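Local coordinates for ALBA-Domain Protein (Trypanosoma brucei, PDB 7DL8), which probably binds RNA through its Alba domain and, in this crystal, pairs two-fold symmetrically, each chain adding its N-terminal strand to the other's sheet, at the interface of chains A and B. Numbering follows the deposited sequence. Chains: chain A/B, ALBA-Domain Protein.

Contact 1: the interface of chains A and B. Residues chain A 32, 37, 39-41; chain B 11-12.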
loop_
_atom_site.group_PDB
_atom_site.type_symbol
_atom_site.label_atom_id
_atom_site.label_comp_id
_atom_site.label_asym_id
_atom_site.label_seq_id
_atom_site.Cartn_x
_atom_site.Cartn_y
_atom_site.Cartn_z
ATOM N N LEU A 32 7.558 -0.902 26.820
ATOM C CA LEU A 32 8.911 -1.453 26.804
ATOM C C LEU A 32 9.928 -0.421 27.272
ATOM O O LEU A 32 10.870 -0.759 27.998
ATOM C CB LEU A 32 9.263 -1.976 25.412
ATOM C CG LEU A 32 8.464 -3.193 24.938
ATOM C CD1 LEU A 32 8.123 -3.068 23.472
ATOM C CD2 LEU A 32 9.226 -4.486 25.203
ATOM N N GLU A 37 13.916 -0.854 28.969
ATOM C CA GLU A 37 14.596 -0.812 27.678
ATOM C C GLU A 37 15.099 0.591 27.360
ATOM O O GLU A 37 14.357 1.573 27.456
ATOM C CB GLU A 37 13.661 -1.299 26.570
ATOM C CG GLU A 37 13.174 -2.732 26.742
ATOM C CD GLU A 37 14.273 -3.763 26.550
ATOM O OE1 GLU A 37 15.340 -3.414 26.000
ATOM O OE2 GLU A 37 14.069 -4.928 26.951
ATOM N N GLU A 39 16.302 1.430 24.300
ATOM C CA GLU A 39 15.919 1.727 22.928
ATOM C C GLU A 39 14.918 0.689 22.451
ATOM O O GLU A 39 14.988 -0.484 22.825
ATOM C CB GLU A 39 17.125 1.728 21.973
ATOM C CG GLU A 39 18.240 2.693 22.330
ATOM C CD GLU A 39 19.484 2.472 21.492
ATOM O OE1 GLU A 39 19.638 1.365 20.934
ATOM O OE2 GLU A 39 20.303 3.408 21.385
ATOM N N VAL A 40 13.984 1.135 21.615
ATOM C CA VAL A 40 12.983 0.268 21.007
ATOM C C VAL A 40 13.140 0.362 19.496
ATOM O O VAL A 40 13.235 1.464 18.944
ATOM C CB VAL A 40 11.556 0.654 21.438
ATOM C CG1 VAL A 40 10.526 -0.120 20.628
ATOM C CG2 VAL A 40 11.368 0.400 22.923
ATOM N N TYR A 41 13.163 -0.788 18.832
ATOM C CA TYR A 41 13.285 -0.854 17.382
ATOM C C TYR A 41 11.887 -1.021 16.802
ATOM O O TYR A 41 11.300 -2.107 16.877
ATOM C CB TYR A 41 14.205 -1.999 16.964
ATOM C CG TYR A 41 15.663 -1.767 17.302
ATOM C CD1 TYR A 41 16.114 -1.844 18.614
ATOM C CD2 TYR A 41 16.587 -1.472 16.309
ATOM C CE1 TYR A 41 17.443 -1.631 18.927
ATOM C CE2 TYR A 41 17.919 -1.259 16.613
ATOM C CZ TYR A 41 18.341 -1.339 17.923
ATOM O OH TYR A 41 19.665 -1.128 18.230
ATOM N N ARG B 11 13.894 -8.725 21.867
ATOM C CA ARG B 11 12.929 -8.362 22.898
ATOM C C ARG B 11 12.527 -6.895 22.775
ATOM O O ARG B 11 11.371 -6.536 22.995
ATOM C CB ARG B 11 13.503 -8.638 24.291
ATOM N N ASN B 12 13.500 -6.051 22.429
ATOM C CA ASN B 12 13.299 -4.613 22.287
ATOM C C ASN B 12 12.934 -4.208 20.864
ATOM O O ASN B 12 13.267 -3.094 20.436
ATOM C CB ASN B 12 14.548 -3.859 22.749
ATOM C CG ASN B 12 15.795 -4.279 21.994
ATOM O OD1 ASN B 12 15.783 -5.256 21.245
ATOM N ND2 ASN B 12 16.879 -3.537 22.185
#
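B:Asn12 lies against the start of strand A:39-45, and its main-chain carbonyl accepts a hydrogen bond from the amide of A:Tyr41. The bond, 2.8 Å from A:Tyr41 N to B:Asn12 O, is nearly straight, 169° at the hydrogen. B:Asn12 hides 97 Å² of its surface here. The side chain of B:Asn12 takes the crowded position, CG between its own backbone N and carbonyl carbon (chi1 57°). From there B:Asn12 CB sits 3.4 Å from the main-chain O of A:Glu39, and the carboxamide runs alongside the ring of A:Tyr41, the two planes turned 58° apart. B:Asn12 ND2 is 3.8 Å from A:Tyr41 CE1, a packing contact, while the main-chain O of B:Asn12 lies at the ring's edge, in its plane. A short polar side chain suits this place, being slim enough to fit between a tyrosine and a glutamate.

A:Glu37 comes from the other flank and crosses the B:Asn12 side chain at about a right angle. Its chain is bent at chi2, which brings the carboxylate oxygen A:Glu37 OE1 to 3.4 Å from B:Asn12 CB. One residue earlier, the carbonyl O of B:Arg11 meets methyl CD2 of A:Leu32 at 3.7 Å, an aliphatic tip from helix A:19-34 backing the peptide. In this pair the site holds the beginning of one chain's N-terminal segment on its partner; whether the pair persists in solution the structure alone does not show.

Contact 2: the interface of chains A and B. Residues chain A 14, 16; chain B 25, 29, 42-44, 51-52, 55.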
loop_
_atom_site.group_PDB
_atom_site.type_symbol
_atom_site.label_atom_id
_atom_site.label_comp_id
_atom_site.label_asym_id
_atom_site.label_seq_id
_atom_site.Cartn_x
_atom_site.Cartn_y
_atom_site.Cartn_z
ATOM N N VAL A 14 -18.874 -2.621 9.357
ATOM C CA VAL A 14 -17.561 -2.776 9.973
ATOM C C VAL A 14 -16.545 -2.090 9.078
ATOM O O VAL A 14 -16.354 -2.494 7.924
ATOM C CB VAL A 14 -17.190 -4.252 10.193
ATOM C CG1 VAL A 14 -15.779 -4.355 10.748
ATOM C CG2 VAL A 14 -18.173 -4.908 11.140
ATOM N N VAL A 16 -12.815 -1.483 8.386
ATOM C CA VAL A 16 -11.491 -2.017 8.675
ATOM C C VAL A 16 -10.469 -0.901 8.520
ATOM O O VAL A 16 -10.428 -0.221 7.487
ATOM C CB VAL A 16 -11.170 -3.200 7.748
ATOM C CG1 VAL A 16 -9.748 -3.691 7.980
ATOM C CG2 VAL A 16 -12.172 -4.327 7.952
ATOM N N PHE B 25 -11.452 -7.469 13.492
ATOM C CA PHE B 25 -12.587 -7.252 12.600
ATOM C C PHE B 25 -13.248 -8.566 12.205
ATOM O O PHE B 25 -14.452 -8.588 11.923
ATOM C CB PHE B 25 -12.139 -6.461 11.373
ATOM C CG PHE B 25 -11.712 -5.058 11.693
ATOM C CD1 PHE B 25 -12.600 -4.169 12.275
ATOM C CD2 PHE B 25 -10.423 -4.630 11.428
ATOM C CE1 PHE B 25 -12.214 -2.878 12.579
ATOM C CE2 PHE B 25 -10.029 -3.339 11.730
ATOM C CZ PHE B 25 -10.927 -2.462 12.305
ATOM N N THR B 29 -17.148 -8.922 13.096
ATOM C CA THR B 29 -18.114 -9.375 12.099
ATOM C C THR B 29 -18.884 -10.596 12.589
ATOM O O THR B 29 -20.100 -10.693 12.390
ATOM C CB THR B 29 -17.405 -9.683 10.778
ATOM O OG1 THR B 29 -16.562 -8.582 10.418
ATOM C CG2 THR B 29 -18.422 -9.917 9.671
ATOM N N VAL B 42 -18.536 -5.018 5.226
ATOM C CA VAL B 42 -17.115 -4.910 5.533
ATOM C C VAL B 42 -16.489 -4.010 4.476
ATOM O O VAL B 42 -16.460 -4.353 3.289
ATOM C CB VAL B 42 -16.437 -6.285 5.572
ATOM C CG1 VAL B 42 -14.955 -6.138 5.893
ATOM C CG2 VAL B 42 -17.119 -7.185 6.592
ATOM N N SER B 43 -15.992 -2.852 4.904
ATOM C CA SER B 43 -15.482 -1.841 3.995
ATOM C C SER B 43 -14.142 -1.318 4.493
ATOM O O SER B 43 -13.787 -1.472 5.664
ATOM C CB SER B 43 -16.477 -0.684 3.833
ATOM O OG SER B 43 -16.851 -0.154 5.093
ATOM N N ALA B 44 -13.400 -0.693 3.580
ATOM C CA ALA B 44 -12.120 -0.087 3.915
ATOM C C ALA B 44 -11.738 0.906 2.826
ATOM O O ALA B 44 -12.268 0.869 1.712
ATOM C CB ALA B 44 -11.025 -1.143 4.087
ATOM N N GLU B 51 -6.515 -5.476 3.633
ATOM C CA GLU B 51 -6.872 -6.096 4.905
ATOM C C GLU B 51 -8.356 -6.432 4.978
ATOM O O GLU B 51 -8.727 -7.449 5.574
ATOM C CB GLU B 51 -6.472 -5.184 6.063
ATOM C CG GLU B 51 -4.979 -5.172 6.324
ATOM C CD GLU B 51 -4.242 -4.243 5.383
ATOM O OE1 GLU B 51 -3.199 -4.652 4.831
ATOM O OE2 GLU B 51 -4.712 -3.104 5.190
ATOM N N ALA B 52 -9.214 -5.599 4.381
ATOM C CA ALA B 52 -10.638 -5.916 4.346
ATOM C C ALA B 52 -10.903 -7.176 3.534
ATOM O O ALA B 52 -11.811 -7.950 3.858
ATOM C CB ALA B 52 -11.426 -4.735 3.780
ATOM N N VAL B 55 -9.800 -10.053 5.747
ATOM C CA VAL B 55 -10.760 -10.305 6.820
ATOM C C VAL B 55 -11.881 -11.210 6.328
ATOM O O VAL B 55 -12.326 -12.119 7.040
ATOM C CB VAL B 55 -11.302 -8.975 7.377
ATOM C CG1 VAL B 55 -12.604 -9.194 8.133
ATOM C CG2 VAL B 55 -10.268 -8.319 8.281
#
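A:Val16 lays its alpha carbon over one face of the B:Phe25 ring, a CH-pi contact between two Alba-domain chains in which the N-terminal strand of one joins the sheet of the other. The A:Val16 CA atom lies 3.8 Å from the centroid of the B:Phe25 ring, offset toward the rim.

The main chain sets the register. A:Val14 pairs in parallel with B:Val42, and B:Ser43 is held through both its own N and its own O: B:Ser43 N donates to A:Val14 O at 3.1 Å, and B:Ser43 O accepts from A:Val16 N at 2.9 Å. Because these bonds are made by the main chain, they put little demand on the B:Ser43 side chain, and a small one fits.

From CB outward, A:Val16 divides its surroundings. CB is near the carbonyl oxygen of B:Ser43 and B:Phe25 CD2. A:Val16 CG1, anti to the backbone N (chi1 176°), reaches B:Phe25 CD2 at 3.6 Å and approaches CB of B:Glu51 on helix B:49-61. A:Val16 CG2, anti to the carbonyl carbon, meets B:Phe25 CG and, on another side, CG1 of B:Val42 at 3.9 Å. Valine suits this place because its two methyls can touch a ring, a strand and a helix at once, while its branched CB favours an extended chain; A:Val16 hides 83 Å² in doing so.

A:Val14 meets the same phenylalanine nearer its other edge, A:Val14 CG1 standing 3.5 Å from B:Phe25 CD1. Its second methyl, CG2, comes to the hydroxyl OG1 of B:Thr29. That hydroxyl donates to the B:Phe25 carbonyl O one helical turn back, tilted 22° from the carbonyl plane; the internal bond gives the hydroxyl a partner beside a methyl, which probably allows threonine to border an apolar patch.

The C-alpha centres of contact 1 and contact 2 are about 31 Å apart, one on the fold of each chain. Contact 1 receives the N-terminal segment of chain B and contact 2 that of chain A, and both segments run against strand 39-45 of the partner, with the helix ending at residue 34 alongside. They are neighbouring stretches of one recurring interaction: by the two-fold symmetry each has a twin on the other chain, and residues 12 to 16 run along the partner strand, while residue 11 meets the helix. This reciprocal pairing joins two chains in the deposited assembly of four, which may or may not be the form in solution.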